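Local structure of TqaL (Neurospora crassa, 7EEH) at residues S13-L24 against V42-A50. The protein belongs to the 2OG-Fe dioxygenase family of the cupin clan and carries an iron ion in its metal site. The protein carries 1 engineered substitution. Sequence-based numbering, arbitrary orientation.
Sequences SYYTAIAEIMKL and VPLLLGLGA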
loop_
_atom_site.group_PDB
_atom_site.type_symbol
_atom_site.label_atom_id
_atom_site.label_comp_id
_atom_site.label_asym_id
_atom_site.label_seq_id
_atom_site.Cartn_x
_atom_site.Cartn_y
_atom_site.Cartn_z
ATOM N N SER B 13 9.245 -2.642 -2.629
ATOM C CA SER B 13 9.272 -1.651 -1.561
ATOM C C SER B 13 10.065 -0.411 -1.943
ATOM O O SER B 13 9.859 0.651 -1.357
ATOM C CB SER B 13 9.857 -2.275 -0.293
ATOM O OG SER B 13 11.245 -2.464 -0.445
ATOM N N TYR B 14 10.975 -0.522 -2.907
ATOM C CA TYR B 14 11.631 0.661 -3.448
ATOM C C TYR B 14 10.614 1.591 -4.117
ATOM O O TYR B 14 10.560 2.793 -3.831
ATOM C CB TYR B 14 12.718 0.207 -4.430
ATOM C CG TYR B 14 13.431 1.315 -5.159
ATOM C CD1 TYR B 14 14.196 2.238 -4.468
ATOM C CD2 TYR B 14 13.367 1.413 -6.548
ATOM C CE1 TYR B 14 14.871 3.259 -5.142
ATOM C CE2 TYR B 14 14.039 2.426 -7.233
ATOM C CZ TYR B 14 14.792 3.345 -6.511
ATOM O OH TYR B 14 15.456 4.351 -7.159
ATOM N N TYR B 15 9.767 1.041 -4.983
ATOM C CA TYR B 15 8.790 1.878 -5.688
ATOM C C TYR B 15 7.664 2.358 -4.771
ATOM O O TYR B 15 7.158 3.472 -4.939
ATOM C CB TYR B 15 8.270 1.099 -6.893
ATOM C CG TYR B 15 9.414 0.843 -7.830
ATOM C CD1 TYR B 15 9.895 1.864 -8.649
ATOM C CD2 TYR B 15 10.071 -0.388 -7.852
ATOM C CE1 TYR B 15 10.985 1.656 -9.501
ATOM C CE2 TYR B 15 11.160 -0.612 -8.710
ATOM C CZ TYR B 15 11.612 0.422 -9.529
ATOM O OH TYR B 15 12.692 0.239 -10.376
ATOM N N THR B 16 7.273 1.553 -3.791
ATOM C CA THR B 16 6.319 2.014 -2.789
ATOM C C THR B 16 6.856 3.224 -2.039
ATOM O O THR B 16 6.129 4.186 -1.781
ATOM C CB THR B 16 6.019 0.878 -1.818
ATOM O OG1 THR B 16 5.471 -0.227 -2.543
ATOM C CG2 THR B 16 5.037 1.321 -0.748
ATOM N N ALA B 17 8.134 3.192 -1.688
ATOM C CA ALA B 17 8.739 4.339 -1.029
ATOM C C ALA B 17 8.717 5.558 -1.930
ATOM O O ALA B 17 8.365 6.658 -1.494
ATOM C CB ALA B 17 10.167 4.008 -0.631
ATOM N N ILE B 18 9.098 5.382 -3.197
ATOM C CA ILE B 18 9.103 6.511 -4.119
ATOM C C ILE B 18 7.708 7.095 -4.236
ATOM O O ILE B 18 7.530 8.318 -4.226
ATOM C CB ILE B 18 9.666 6.086 -5.490
ATOM C CG1 ILE B 18 11.123 5.630 -5.333
ATOM C CG2 ILE B 18 9.601 7.264 -6.470
ATOM C CD1 ILE B 18 11.720 5.040 -6.596
ATOM N N ALA B 19 6.692 6.228 -4.301
ATOM C CA ALA B 19 5.314 6.710 -4.385
ATOM C C ALA B 19 4.986 7.625 -3.214
ATOM O O ALA B 19 4.413 8.704 -3.388
ATOM C CB ALA B 19 4.347 5.526 -4.432
ATOM N N GLU B 20 5.349 7.210 -2.007
ATOM C CA GLU B 20 5.077 8.047 -0.846
ATOM C C GLU B 20 5.882 9.348 -0.904
ATOM O O GLU B 20 5.384 10.420 -0.526
ATOM C CB GLU B 20 5.378 7.241 0.427
ATOM C CG GLU B 20 5.209 8.019 1.722
ATOM C CD GLU B 20 3.814 8.611 1.874
ATOM O OE1 GLU B 20 2.839 7.944 1.441
ATOM O OE2 GLU B 20 3.711 9.736 2.423
ATOM N N ILE B 21 7.125 9.275 -1.383
ATOM C CA ILE B 21 7.949 10.478 -1.476
ATOM C C ILE B 21 7.362 11.451 -2.493
ATOM O O ILE B 21 7.348 12.664 -2.265
ATOM C CB ILE B 21 9.405 10.110 -1.812
ATOM C CG1 ILE B 21 10.033 9.349 -0.645
ATOM C CG2 ILE B 21 10.215 11.368 -2.174
ATOM C CD1 ILE B 21 11.380 8.693 -0.992
HETATM N N MSE B 22 6.791 10.936 -3.575
HETATM C CA MSE B 22 6.097 11.791 -4.562
HETATM C C MSE B 22 4.875 12.471 -3.905
HETATM O O MSE B 22 4.614 13.605 -4.220
HETATM C CB MSE B 22 5.778 10.984 -5.813
HETATM C CG MSE B 22 6.985 10.543 -6.566
HETATM SE SE MSE B 22 8.016 12.048 -7.190
HETATM C CE MSE B 22 9.482 12.122 -6.110
ATOM N N LYS B 23 4.161 11.781 -3.018
ATOM C CA LYS B 23 3.068 12.434 -2.298
ATOM C C LYS B 23 3.584 13.586 -1.433
ATOM O O LYS B 23 3.017 14.686 -1.432
ATOM C CB LYS B 23 2.316 11.422 -1.437
ATOM C CG LYS B 23 1.542 10.400 -2.237
ATOM C CD LYS B 23 0.884 9.398 -1.298
ATOM C CE LYS B 23 -0.088 8.508 -2.062
ATOM N NZ LYS B 23 -0.328 7.237 -1.319
ATOM N N LEU B 24 4.654 13.347 -0.670
ATOM C CA LEU B 24 5.247 14.418 0.127
ATOM C C LEU B 24 5.672 15.578 -0.760
ATOM O O LEU B 24 5.524 16.746 -0.381
ATOM C CB LEU B 24 6.445 13.887 0.937
ATOM C CG LEU B 24 6.101 12.871 2.029
ATOM C CD1 LEU B 24 7.356 12.219 2.636
ATOM C CD2 LEU B 24 5.259 13.529 3.105
ATOM N N VAL B 42 11.636 6.472 8.542
ATOM C CA VAL B 42 12.359 5.194 8.579
ATOM C C VAL B 42 11.963 4.264 7.436
ATOM O O VAL B 42 12.859 3.800 6.710
ATOM C CB VAL B 42 12.212 4.531 9.959
ATOM C CG1 VAL B 42 12.611 3.070 9.865
ATOM C CG2 VAL B 42 13.087 5.227 10.971
ATOM N N PRO B 43 10.675 3.975 7.192
ATOM C CA PRO B 43 10.357 3.076 6.071
ATOM C C PRO B 43 10.711 3.660 4.711
ATOM O O PRO B 43 11.051 2.898 3.799
ATOM C CB PRO B 43 8.850 2.833 6.222
ATOM C CG PRO B 43 8.361 3.947 7.025
ATOM C CD PRO B 43 9.460 4.359 7.931
ATOM N N LEU B 44 10.680 4.985 4.548
ATOM C CA LEU B 44 11.126 5.575 3.289
ATOM C C LEU B 44 12.612 5.330 3.063
ATOM O O LEU B 44 13.028 4.943 1.963
ATOM C CB LEU B 44 10.812 7.075 3.270
ATOM C CG LEU B 44 9.322 7.416 3.421
ATOM C CD1 LEU B 44 9.067 8.894 3.338
ATOM C CD2 LEU B 44 8.530 6.693 2.355
ATOM N N LEU B 45 13.437 5.569 4.089
ATOM C CA LEU B 45 14.875 5.373 3.922
ATOM C C LEU B 45 15.208 3.902 3.708
ATOM O O LEU B 45 16.065 3.569 2.884
ATOM C CB LEU B 45 15.634 5.928 5.128
ATOM C CG LEU B 45 15.529 7.443 5.369
ATOM C CD1 LEU B 45 16.583 7.916 6.381
ATOM C CD2 LEU B 45 15.666 8.208 4.075
ATOM N N LEU B 46 14.547 3.006 4.442
ATOM C CA LEU B 46 14.719 1.573 4.193
ATOM C C LEU B 46 14.387 1.233 2.747
ATOM O O LEU B 46 15.147 0.535 2.064
ATOM C CB LEU B 46 13.832 0.766 5.143
ATOM C CG LEU B 46 14.258 0.761 6.614
ATOM C CD1 LEU B 46 13.208 0.096 7.487
ATOM C CD2 LEU B 46 15.579 0.040 6.755
ATOM N N GLY B 47 13.247 1.733 2.257
ATOM C CA GLY B 47 12.856 1.457 0.889
ATOM C C GLY B 47 13.871 1.944 -0.113
ATOM O O GLY B 47 14.028 1.345 -1.176
ATOM N N LEU B 48 14.583 3.026 0.213
ATOM C CA LEU B 48 15.598 3.582 -0.666
ATOM C C LEU B 48 16.911 2.824 -0.600
ATOM O O LEU B 48 17.762 3.022 -1.473
ATOM C CB LEU B 48 15.891 5.046 -0.316
ATOM C CG LEU B 48 14.728 5.964 -0.549
ATOM C CD1 LEU B 48 15.098 7.462 -0.314
ATOM C CD2 LEU B 48 14.340 5.580 -1.967
ATOM N N GLY B 49 17.113 1.998 0.421
ATOM C CA GLY B 49 18.367 1.282 0.523
ATOM C C GLY B 49 19.107 1.396 1.843
ATOM O O GLY B 49 20.173 0.795 1.986
ATOM N N ALA B 50 18.578 2.144 2.810
ATOM C CA ALA B 50 19.233 2.240 4.115
ATOM C C ALA B 50 19.211 0.890 4.822
ATOM O O ALA B 50 18.189 0.203 4.828
ATOM C CB ALA B 50 18.530 3.274 5.000
#
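The ring of Tyr14 turns an edge to Gly47, whose carbonyl O lies near the ring plane, 3.4 Å from CD1. Leu48 approaches the same ring obliquely, its CD2 4.0 Å from CE1, while Ile18 CD1 packs on one face and Tyr15 CE2 sits in plane at another part of the rim. The Tyr15 ring in turn has Tyr14 CD2 over its centre. Tyr14 CG stands anti to the backbone N (chi1 176°), which sends the ring along the flank of helix 38-48; Tyr14 OH is hydrogen-bonded to Leu309 N. Tyr14 CA makes a CA-H...O contact of 3.4 Å with Gly47 O, and the bare CA of Gly47 lets Ala17 CB come within 4.0 Å. One turn back, Leu44 is a knob among Ala17, Glu20, Ile21 and Leu24. The side chains of Leu44 and Glu20 cross at about a right angle, and Leu44 CD1 meets Leu24 CD1 tip to tip at 3.8 Å. Ile21 CD1 likewise points at Leu48 CD1. Tyr15 and Thr16 pack on Ile18 and Ala19 of the second subunit. The axes of 13-24 and 42-48 approach to 8.0 Å at -133°, a close helix pair linked through strand 33-36, an outermost strand of the large antiparallel sheet.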